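Local coordinates for twitching motility pilus retraction protein (Geobacter sulfurreducens PCA, PDB 5ZFQ) that probably powers retraction of the type IV pilus by ATP hydrolysis, working as a hexameric motor, at residues V37-T48 / Q114-V124; T293-V304 / R355-R365. All coordinates share one frame; numbering follows the deposited sequence.

Interaction 1: residues V37-T48 / Q114-V124; sequences VNRGGSDLHITT and QRGAVAGVFRV
Leu44 and Phe122 form a hydrogen-bonded pair between antiparallel strands 43-46 and 117-124, at the middle of the six-stranded sheet of the N-terminal domain, which is PAS-like in PilT relatives. Leu44 N donates to Phe122 O, and Phe122 N returns a bond of 2.8 Å to Leu44 O. The same ladder continues on through Ile46 and Gly120, and Val124 N closes it on Ser42 O.

The Phe122 side chain is worth following outward. Its CB lies 4.1 Å from Leu44 CB. Because CG stands anti to the carbonyl carbon (chi1 -58°), the ring runs along the neighbouring strand: CD2 passes 3.9 Å from Leu44 O, and CE2 brings the ring edge to within 3.9 Å of Ile46 CG1. Gly120 suits this position, since a CB there would run into CE2. Met29 and Ile80 also pack on Phe122, while Leu33 and Leu36 of helix 29-38 back Leu44.

The other face carries Asp43, His45, Val121 and Arg123. Asp43 OD1 lies against Arg123 CG but stays 5.0 Å from Arg123 NE, so the opposite charges are near each other without a salt bridge. His45 turns its NE2 to Asp222 of the second subunit, while its imidazole takes a CH-pi contact from Val121, whose CG1 sits over one ring face, 4.2 Å from the centroid.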
loop_
_atom_site.group_PDB
_atom_site.type_symbol
_atom_site.label_atom_id
_atom_site.label_comp_id
_atom_site.label_asym_id
_atom_site.label_seq_id
_atom_site.Cartn_x
_atom_site.Cartn_y
_atom_site.Cartn_z
ATOM N N VAL A 37 18.736 -16.841 -43.104
ATOM C CA VAL A 37 17.754 -16.372 -44.074
ATOM C C VAL A 37 17.815 -17.200 -45.355
ATOM O O VAL A 37 16.782 -17.678 -45.821
ATOM C CB VAL A 37 17.945 -14.871 -44.420
ATOM C CG1 VAL A 37 16.967 -14.451 -45.504
ATOM C CG2 VAL A 37 17.752 -13.997 -43.186
ATOM N N ASN A 38 19.020 -17.377 -45.904
ATOM C CA ASN A 38 19.230 -18.176 -47.111
ATOM C C ASN A 38 18.570 -19.549 -47.033
ATOM O O ASN A 38 18.027 -20.045 -48.032
ATOM C CB ASN A 38 20.721 -18.358 -47.388
ATOM C CG ASN A 38 21.354 -17.143 -48.043
ATOM O OD1 ASN A 38 20.659 -16.241 -48.507
ATOM N ND2 ASN A 38 22.684 -17.116 -48.081
ATOM N N ARG A 39 18.597 -20.157 -45.848
ATOM C CA ARG A 39 18.111 -21.527 -45.717
ATOM C C ARG A 39 16.629 -21.598 -45.336
ATOM O O ARG A 39 16.116 -22.676 -45.016
ATOM C CB ARG A 39 18.972 -22.296 -44.712
ATOM C CG ARG A 39 20.405 -22.423 -45.180
ATOM C CD ARG A 39 21.197 -23.303 -44.283
ATOM N NE ARG A 39 20.667 -24.656 -44.291
ATOM C CZ ARG A 39 21.095 -25.601 -43.466
ATOM N NH1 ARG A 39 22.050 -25.325 -42.594
ATOM N NH2 ARG A 39 20.562 -26.808 -43.497
ATOM N N GLY A 40 15.944 -20.457 -45.415
ATOM C CA GLY A 40 14.524 -20.398 -45.128
ATOM C C GLY A 40 14.241 -20.685 -43.667
ATOM O O GLY A 40 13.220 -21.286 -43.323
ATOM N N GLY A 41 15.156 -20.256 -42.803
ATOM C CA GLY A 41 15.002 -20.466 -41.380
ATOM C C GLY A 41 14.206 -19.359 -40.723
ATOM O O GLY A 41 14.020 -18.286 -41.306
ATOM N N SER A 42 13.727 -19.617 -39.506
ATOM C CA SER A 42 12.959 -18.612 -38.762
ATOM C C SER A 42 13.713 -18.187 -37.506
ATOM O O SER A 42 13.698 -17.018 -37.135
ATOM C CB SER A 42 11.557 -19.135 -38.386
ATOM O OG SER A 42 11.614 -20.284 -37.554
ATOM N N ASP A 43 14.392 -19.137 -36.870
ATOM C CA ASP A 43 15.007 -18.887 -35.567
ATOM C C ASP A 43 16.471 -19.315 -35.520
ATOM O O ASP A 43 16.829 -20.394 -35.979
ATOM C CB ASP A 43 14.217 -19.606 -34.476
ATOM C CG ASP A 43 12.753 -19.277 -34.528
ATOM O OD1 ASP A 43 12.375 -18.254 -33.934
ATOM O OD2 ASP A 43 11.979 -20.030 -35.179
ATOM N N LEU A 44 17.314 -18.453 -34.970
ATOM C CA LEU A 44 18.727 -18.765 -34.794
ATOM C C LEU A 44 19.063 -18.833 -33.300
ATOM O O LEU A 44 18.753 -17.904 -32.530
ATOM C CB LEU A 44 19.605 -17.724 -35.502
ATOM C CG LEU A 44 21.101 -17.787 -35.167
ATOM C CD1 LEU A 44 21.753 -19.074 -35.745
ATOM C CD2 LEU A 44 21.822 -16.511 -35.634
ATOM N N HIS A 45 19.670 -19.937 -32.874
ATOM C CA HIS A 45 19.986 -20.078 -31.456
ATOM C C HIS A 45 21.474 -20.032 -31.221
ATOM O O HIS A 45 22.239 -20.749 -31.864
ATOM C CB HIS A 45 19.406 -21.364 -30.893
ATOM C CG HIS A 45 17.925 -21.324 -30.740
ATOM N ND1 HIS A 45 17.314 -20.980 -29.555
ATOM C CD2 HIS A 45 16.928 -21.549 -31.629
ATOM C CE1 HIS A 45 16.001 -21.007 -29.718
ATOM N NE2 HIS A 45 15.741 -21.350 -30.966
ATOM N N ILE A 46 21.864 -19.164 -30.291
ATOM C CA ILE A 46 23.264 -18.980 -29.919
ATOM C C ILE A 46 23.433 -19.299 -28.435
ATOM O O ILE A 46 23.141 -18.470 -27.563
ATOM C CB ILE A 46 23.770 -17.526 -30.194
ATOM C CG1 ILE A 46 23.482 -17.123 -31.644
ATOM C CG2 ILE A 46 25.243 -17.402 -29.838
ATOM C CD1 ILE A 46 24.179 -18.024 -32.672
ATOM N N THR A 47 23.913 -20.501 -28.152
ATOM C CA THR A 47 24.085 -20.893 -26.778
ATOM C C THR A 47 25.314 -21.775 -26.696
ATOM O O THR A 47 25.723 -22.353 -27.707
ATOM C CB THR A 47 22.833 -21.611 -26.260
ATOM O OG1 THR A 47 22.849 -21.617 -24.832
ATOM C CG2 THR A 47 22.766 -23.038 -26.782
ATOM N N THR A 48 25.906 -21.877 -25.510
ATOM C CA THR A 48 27.172 -22.597 -25.353
ATOM C C THR A 48 27.057 -24.121 -25.443
ATOM O O THR A 48 26.018 -24.693 -25.145
ATOM C CB THR A 48 27.834 -22.255 -24.013
ATOM O OG1 THR A 48 26.959 -22.625 -22.941
ATOM C CG2 THR A 48 28.139 -20.759 -23.940
ATOM N N GLN A 114 22.213 -17.737 -19.287
ATOM C CA GLN A 114 21.912 -19.075 -18.789
ATOM C C GLN A 114 23.205 -19.720 -18.319
ATOM O O GLN A 114 24.216 -19.692 -19.016
ATOM C CB GLN A 114 21.187 -19.917 -19.852
ATOM C CG GLN A 114 22.026 -20.385 -21.023
ATOM C CD GLN A 114 22.635 -21.761 -20.772
ATOM O OE1 GLN A 114 21.989 -22.653 -20.187
ATOM N NE2 GLN A 114 23.892 -21.939 -21.201
ATOM N N ARG A 115 23.156 -20.257 -17.104
ATOM C CA ARG A 115 24.298 -20.906 -16.471
ATOM C C ARG A 115 25.599 -20.073 -16.577
ATOM O O ARG A 115 26.678 -20.596 -16.905
ATOM C CB ARG A 115 24.472 -22.309 -17.061
ATOM C CG ARG A 115 23.504 -23.317 -16.444
ATOM C CD ARG A 115 23.615 -24.691 -17.074
ATOM N NE ARG A 115 23.048 -24.742 -18.430
ATOM C CZ ARG A 115 22.953 -25.859 -19.165
ATOM N NH1 ARG A 115 23.387 -27.027 -18.676
ATOM N NH2 ARG A 115 22.423 -25.818 -20.388
ATOM N N GLY A 116 25.473 -18.771 -16.317
ATOM C CA GLY A 116 26.612 -17.871 -16.303
ATOM C C GLY A 116 27.062 -17.373 -17.667
ATOM O O GLY A 116 28.021 -16.595 -17.762
ATOM N N ALA A 117 26.379 -17.824 -18.718
ATOM C CA ALA A 117 26.756 -17.495 -20.085
ATOM C C ALA A 117 25.674 -16.718 -20.828
ATOM O O ALA A 117 24.481 -16.856 -20.566
ATOM C CB ALA A 117 27.095 -18.764 -20.857
ATOM N N VAL A 118 26.119 -15.914 -21.777
ATOM C CA VAL A 118 25.241 -15.227 -22.692
ATOM C C VAL A 118 24.598 -16.237 -23.629
ATOM O O VAL A 118 25.221 -17.217 -24.021
ATOM C CB VAL A 118 26.016 -14.151 -23.485
ATOM C CG1 VAL A 118 25.176 -13.581 -24.606
ATOM C CG2 VAL A 118 26.434 -13.053 -22.542
ATOM N N ALA A 119 23.333 -16.003 -23.952
ATOM C CA ALA A 119 22.578 -16.869 -24.840
ATOM C C ALA A 119 21.672 -15.991 -25.712
ATOM O O ALA A 119 21.123 -14.993 -25.244
ATOM C CB ALA A 119 21.765 -17.894 -24.045
ATOM N N GLY A 120 21.528 -16.342 -26.980
ATOM C CA GLY A 120 20.763 -15.516 -27.883
ATOM C C GLY A 120 19.751 -16.299 -28.686
ATOM O O GLY A 120 19.974 -17.456 -29.098
ATOM N N VAL A 121 18.604 -15.671 -28.895
ATOM C CA VAL A 121 17.671 -16.197 -29.872
ATOM C C VAL A 121 17.346 -15.085 -30.864
ATOM O O VAL A 121 16.976 -13.955 -30.478
ATOM C CB VAL A 121 16.384 -16.751 -29.227
ATOM C CG1 VAL A 121 15.420 -17.219 -30.314
ATOM C CG2 VAL A 121 16.732 -17.896 -28.282
ATOM N N PHE A 122 17.508 -15.411 -32.145
ATOM C CA PHE A 122 17.272 -14.433 -33.186
ATOM C C PHE A 122 16.224 -14.917 -34.158
ATOM O O PHE A 122 16.217 -16.074 -34.581
ATOM C CB PHE A 122 18.595 -14.084 -33.857
ATOM C CG PHE A 122 19.592 -13.546 -32.880
ATOM C CD1 PHE A 122 19.628 -12.197 -32.587
ATOM C CD2 PHE A 122 20.432 -14.402 -32.189
ATOM C CE1 PHE A 122 20.519 -11.707 -31.633
ATOM C CE2 PHE A 122 21.328 -13.925 -31.240
ATOM C CZ PHE A 122 21.378 -12.577 -30.963
ATOM N N ARG A 123 15.304 -14.013 -34.470
ATOM C CA ARG A 123 14.111 -14.364 -35.229
ATOM C C ARG A 123 13.951 -13.430 -36.412
ATOM O O ARG A 123 14.012 -12.219 -36.263
ATOM C CB ARG A 123 12.870 -14.310 -34.319
ATOM C CG ARG A 123 12.974 -15.185 -33.073
ATOM C CD ARG A 123 11.698 -15.177 -32.252
ATOM N NE ARG A 123 11.544 -13.944 -31.486
ATOM C CZ ARG A 123 10.380 -13.323 -31.250
ATOM N NH1 ARG A 123 9.247 -13.804 -31.742
ATOM N NH2 ARG A 123 10.351 -12.207 -30.519
ATOM N N VAL A 124 13.752 -14.002 -37.589
ATOM C CA VAL A 124 13.464 -13.225 -38.786
ATOM C C VAL A 124 12.140 -12.456 -38.719
ATOM O O VAL A 124 11.080 -13.028 -38.436
ATOM C CB VAL A 124 13.426 -14.132 -40.029
ATOM C CG1 VAL A 124 12.977 -13.340 -41.271
ATOM C CG2 VAL A 124 14.797 -14.757 -40.247
HETATM O O HOH W 1 24.876 -19.844 -23.499
#

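Interaction 2: residues T293-V304 / R355-R365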
loop_
_atom_site.group_PDB
_atom_site.type_symbol
_atom_site.label_atom_id
_atom_site.label_comp_id
_atom_site.label_asym_id
_atom_site.label_seq_id
_atom_site.Cartn_x
_atom_site.Cartn_y
_atom_site.Cartn_z
ATOM N N THR A 293 -7.472 -19.557 -31.506
ATOM C CA THR A 293 -6.664 -20.645 -31.004
ATOM C C THR A 293 -5.840 -21.301 -32.081
ATOM O O THR A 293 -6.349 -21.616 -33.108
ATOM C CB THR A 293 -7.484 -21.802 -30.447
ATOM O OG1 THR A 293 -8.464 -21.322 -29.555
ATOM C CG2 THR A 293 -6.612 -22.667 -29.675
ATOM N N LEU A 294 -4.556 -21.475 -31.869
ATOM C CA LEU A 294 -3.777 -22.301 -32.787
ATOM C C LEU A 294 -3.723 -23.715 -32.222
ATOM O O LEU A 294 -3.014 -23.986 -31.239
ATOM C CB LEU A 294 -2.363 -21.742 -32.991
ATOM C CG LEU A 294 -2.234 -20.474 -33.855
ATOM C CD1 LEU A 294 -0.800 -19.918 -33.818
ATOM C CD2 LEU A 294 -2.713 -20.719 -35.299
ATOM N N LEU A 295 -4.506 -24.602 -32.826
ATOM C CA LEU A 295 -4.531 -26.000 -32.431
ATOM C C LEU A 295 -3.461 -26.749 -33.200
ATOM O O LEU A 295 -2.962 -26.239 -34.192
ATOM C CB LEU A 295 -5.918 -26.599 -32.689
ATOM C CG LEU A 295 -7.020 -25.940 -31.850
ATOM C CD1 LEU A 295 -8.381 -26.393 -32.311
ATOM C CD2 LEU A 295 -6.821 -26.257 -30.379
ATOM N N PRO A 296 -3.073 -27.947 -32.728
ATOM C CA PRO A 296 -2.214 -28.816 -33.540
ATOM C C PRO A 296 -2.984 -29.453 -34.689
ATOM O O PRO A 296 -4.165 -29.743 -34.529
ATOM C CB PRO A 296 -1.748 -29.884 -32.540
ATOM C CG PRO A 296 -2.767 -29.905 -31.488
ATOM C CD PRO A 296 -3.243 -28.477 -31.364
ATOM N N ASN A 297 -2.351 -29.676 -35.833
ATOM C CA ASN A 297 -3.055 -30.420 -36.865
ATOM C C ASN A 297 -3.081 -31.901 -36.492
ATOM O O ASN A 297 -2.356 -32.339 -35.585
ATOM C CB ASN A 297 -2.441 -30.205 -38.259
ATOM C CG ASN A 297 -0.926 -30.397 -38.294
ATOM O OD1 ASN A 297 -0.363 -31.202 -37.545
ATOM N ND2 ASN A 297 -0.264 -29.661 -39.188
ATOM N N VAL A 298 -3.949 -32.660 -37.160
ATOM C CA VAL A 298 -4.032 -34.099 -36.923
ATOM C C VAL A 298 -2.623 -34.718 -36.967
ATOM O O VAL A 298 -2.269 -35.551 -36.126
ATOM C CB VAL A 298 -4.997 -34.765 -37.936
ATOM C CG1 VAL A 298 -4.648 -34.353 -39.365
ATOM C CG2 VAL A 298 -4.962 -36.282 -37.782
ATOM N N SER A 299 -1.812 -34.239 -37.911
ATOM C CA SER A 299 -0.402 -34.610 -38.028
ATOM C C SER A 299 0.400 -34.347 -36.745
ATOM O O SER A 299 1.085 -35.235 -36.253
ATOM C CB SER A 299 0.233 -33.858 -39.209
ATOM O OG SER A 299 1.613 -33.657 -38.991
ATOM N N GLY A 300 0.318 -33.129 -36.213
ATOM C CA GLY A 300 1.097 -32.746 -35.046
ATOM C C GLY A 300 2.284 -31.862 -35.390
ATOM O O GLY A 300 2.822 -31.168 -34.528
ATOM N N LYS A 301 2.688 -31.874 -36.657
ATOM C CA LYS A 301 3.902 -31.188 -37.082
ATOM C C LYS A 301 3.605 -29.779 -37.585
ATOM O O LYS A 301 4.433 -29.169 -38.271
ATOM C CB LYS A 301 4.607 -31.990 -38.174
ATOM C CG LYS A 301 4.600 -33.492 -37.925
ATOM C CD LYS A 301 5.991 -34.130 -38.066
ATOM C CE LYS A 301 5.960 -35.640 -37.750
ATOM N NZ LYS A 301 6.717 -36.002 -36.509
ATOM N N GLY A 302 2.422 -29.266 -37.250
ATOM C CA GLY A 302 2.020 -27.926 -37.644
ATOM C C GLY A 302 0.778 -27.481 -36.902
ATOM O O GLY A 302 0.260 -28.214 -36.076
ATOM N N ARG A 303 0.298 -26.279 -37.191
ATOM C CA ARG A 303 -0.829 -25.708 -36.446
ATOM C C ARG A 303 -1.888 -25.056 -37.332
ATOM O O ARG A 303 -1.561 -24.275 -38.227
ATOM C CB ARG A 303 -0.333 -24.673 -35.434
ATOM C CG ARG A 303 0.467 -25.267 -34.285
ATOM C CD ARG A 303 0.639 -24.276 -33.149
ATOM N NE ARG A 303 1.608 -23.218 -33.453
ATOM C CZ ARG A 303 1.743 -22.107 -32.727
ATOM N NH1 ARG A 303 0.950 -21.912 -31.671
ATOM N NH2 ARG A 303 2.655 -21.187 -33.049
ATOM N N VAL A 304 -3.145 -25.305 -37.004
ATOM C CA VAL A 304 -4.286 -24.745 -37.695
ATOM C C VAL A 304 -5.017 -23.770 -36.793
ATOM O O VAL A 304 -4.934 -23.850 -35.609
ATOM C CB VAL A 304 -5.261 -25.812 -38.182
ATOM C CG1 VAL A 304 -4.594 -26.690 -39.191
ATOM C CG2 VAL A 304 -5.762 -26.648 -37.041
ATOM N N ARG A 355 -10.921 -32.309 -41.836
ATOM C CA ARG A 355 -9.899 -33.168 -41.226
ATOM C C ARG A 355 -8.581 -32.442 -40.949
ATOM O O ARG A 355 -7.496 -32.999 -41.146
ATOM C CB ARG A 355 -9.624 -34.389 -42.108
ATOM C CG ARG A 355 -10.784 -35.371 -42.243
ATOM C CD ARG A 355 -10.491 -36.330 -43.361
ATOM N NE ARG A 355 -11.565 -37.290 -43.578
ATOM C CZ ARG A 355 -12.671 -37.042 -44.282
ATOM N NH1 ARG A 355 -12.882 -35.846 -44.830
ATOM N NH2 ARG A 355 -13.575 -38.000 -44.432
ATOM N N ARG A 356 -8.679 -31.202 -40.486
ATOM C CA ARG A 356 -7.501 -30.410 -40.151
ATOM C C ARG A 356 -7.063 -30.637 -38.695
ATOM O O ARG A 356 -5.882 -30.515 -38.377
ATOM C CB ARG A 356 -7.776 -28.927 -40.401
ATOM C CG ARG A 356 -8.487 -28.619 -41.729
ATOM C CD ARG A 356 -7.554 -28.699 -42.947
ATOM N NE ARG A 356 -6.284 -27.980 -42.757
ATOM C CZ ARG A 356 -6.156 -26.655 -42.648
ATOM N NH1 ARG A 356 -7.229 -25.856 -42.696
ATOM N NH2 ARG A 356 -4.944 -26.125 -42.479
ATOM N N ILE A 357 -8.021 -30.969 -37.827
ATOM C CA ILE A 357 -7.748 -31.318 -36.429
ATOM C C ILE A 357 -8.409 -32.644 -36.064
ATOM O O ILE A 357 -9.293 -33.114 -36.775
ATOM C CB ILE A 357 -8.249 -30.224 -35.437
ATOM C CG1 ILE A 357 -9.781 -30.233 -35.333
ATOM C CG2 ILE A 357 -7.741 -28.856 -35.823
ATOM C CD1 ILE A 357 -10.324 -29.149 -34.424
ATOM N N SER A 358 -7.996 -33.245 -34.950
ATOM C CA SER A 358 -8.578 -34.524 -34.538
ATOM C C SER A 358 -9.685 -34.333 -33.504
ATOM O O SER A 358 -9.734 -33.314 -32.817
ATOM C CB SER A 358 -7.501 -35.457 -33.984
ATOM O OG SER A 358 -7.139 -35.086 -32.666
ATOM N N LEU A 359 -10.571 -35.319 -33.413
ATOM C CA LEU A 359 -11.688 -35.294 -32.481
ATOM C C LEU A 359 -11.231 -35.057 -31.025
ATOM O O LEU A 359 -11.881 -34.302 -30.302
ATOM C CB LEU A 359 -12.499 -36.603 -32.592
ATOM C CG LEU A 359 -13.888 -36.671 -31.918
ATOM C CD1 LEU A 359 -14.915 -35.807 -32.640
ATOM C CD2 LEU A 359 -14.408 -38.098 -31.761
ATOM N N ASP A 360 -10.124 -35.683 -30.603
ATOM C CA ASP A 360 -9.572 -35.477 -29.247
ATOM C C ASP A 360 -9.282 -34.014 -28.983
ATOM O O ASP A 360 -9.792 -33.414 -28.034
ATOM C CB ASP A 360 -8.268 -36.261 -29.014
ATOM C CG ASP A 360 -8.489 -37.754 -28.868
ATOM O OD1 ASP A 360 -9.666 -38.170 -28.746
ATOM O OD2 ASP A 360 -7.482 -38.507 -28.825
ATOM N N VAL A 361 -8.439 -33.450 -29.835
ATOM C CA VAL A 361 -8.029 -32.070 -29.694
ATOM C C VAL A 361 -9.242 -31.151 -29.784
ATOM O O VAL A 361 -9.408 -30.249 -28.962
ATOM C CB VAL A 361 -6.987 -31.709 -30.752
ATOM C CG1 VAL A 361 -6.561 -30.254 -30.608
ATOM C CG2 VAL A 361 -5.796 -32.639 -30.609
ATOM N N ALA A 362 -10.112 -31.408 -30.752
ATOM C CA ALA A 362 -11.320 -30.601 -30.899
ATOM C C ALA A 362 -12.160 -30.602 -29.619
ATOM O O ALA A 362 -12.496 -29.549 -29.091
ATOM C CB ALA A 362 -12.150 -31.087 -32.088
ATOM N N MET A 363 -12.458 -31.792 -29.108
ATOM C CA MET A 363 -13.332 -31.939 -27.953
ATOM C C MET A 363 -12.707 -31.388 -26.675
ATOM O O MET A 363 -13.437 -30.953 -25.785
ATOM C CB MET A 363 -13.698 -33.401 -27.727
ATOM C CG MET A 363 -14.599 -34.067 -28.769
ATOM S SD MET A 363 -16.278 -33.293 -28.732
ATOM C CE MET A 363 -16.795 -33.638 -27.016
ATOM N N ALA A 364 -11.374 -31.417 -26.558
ATOM C CA ALA A 364 -10.727 -30.871 -25.362
ATOM C C ALA A 364 -10.879 -29.353 -25.339
ATOM O O ALA A 364 -11.101 -28.754 -24.294
ATOM C CB ALA A 364 -9.239 -31.260 -25.293
ATOM N N ARG A 365 -10.744 -28.743 -26.508
ATOM C CA ARG A 365 -10.771 -27.299 -26.642
ATOM C C ARG A 365 -12.176 -26.773 -26.504
ATOM O O ARG A 365 -12.379 -25.618 -26.138
ATOM C CB ARG A 365 -10.179 -26.883 -27.992
ATOM C CG ARG A 365 -10.202 -25.394 -28.238
ATOM C CD ARG A 365 -9.622 -24.589 -27.052
ATOM N NE ARG A 365 -9.716 -23.154 -27.316
ATOM C CZ ARG A 365 -10.827 -22.430 -27.161
ATOM N NH1 ARG A 365 -11.955 -22.995 -26.711
ATOM N NH2 ARG A 365 -10.802 -21.131 -27.445
#
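Leu295, Arg356 and Ile357 carry most of this contact, in which the end of a beta hairpin, strands 293-296 and 303-304, is met by the loop leading into helix 359-365 and by the helix itself. Leu295 forks between the two. Its CD1 crosses Ile357 CD1 at 4.0 Å, while CD2 slides past Val361 CG1, a first-turn helix residue. The same valine lies end-on against Pro296, its CG1 3.8 Å from Pro296 CD.

Ile357 splits in its turn. With CG1 set between the backbone N and the carbonyl carbon (chi1 73°), CD1 goes to Leu295, and CG2 is left to face CG2 of Val304 and the Pro296 carbonyl.

Arg356 serves with both backbone and side chain. Its carbonyl takes a hydrogen bond of 3.1 Å from Val298 N, which sits well above the carbonyl plane and not on a lone pair. Bends at chi2 and chi3 fold the side chain back over the hairpin, where one guanidinium face rests on Val304, CG1 being 3.4 Å from NH2.

At the far end of the helix, Arg365 lays its CG against Leu295 CD2 and presents a guanidinium edge to Thr293 OG1, with weak bonds from both NE and NH2. An alanine here takes away the guanidinium and CG, which would probably leave Thr293 OG1 without these two donors and open a gap beside Leu295 CD2.

Around this patch, Leu348 of helix 344-353 packs on both Leu295 and Ile357, Phe284 of the second subunit touches Leu295 and Arg365, and strand 303-310 forms the edge of the mixed sheet within the chain.

In the fold
The two contacts share no strand or helix and lie in different sheets, their centres 28 Å apart and their nearest atoms about 10 Å. Interaction 1 is the more buried and joins two inner strands of the antiparallel N-terminal sheet, so a ladder of backbone bonds does most of the work, with side chains dividing between its two faces. Interaction 2 sits at the margin of the mixed sheet, whose strand 150-155, next to 286-296, probably leads into the P-loop: just one backbone bond crosses it, and branched apolar side chains, flanked by arginines, do the rest. Both reach the second subunit, interaction 1 through polar groups such as His45 and Thr47, interaction 2 through packing.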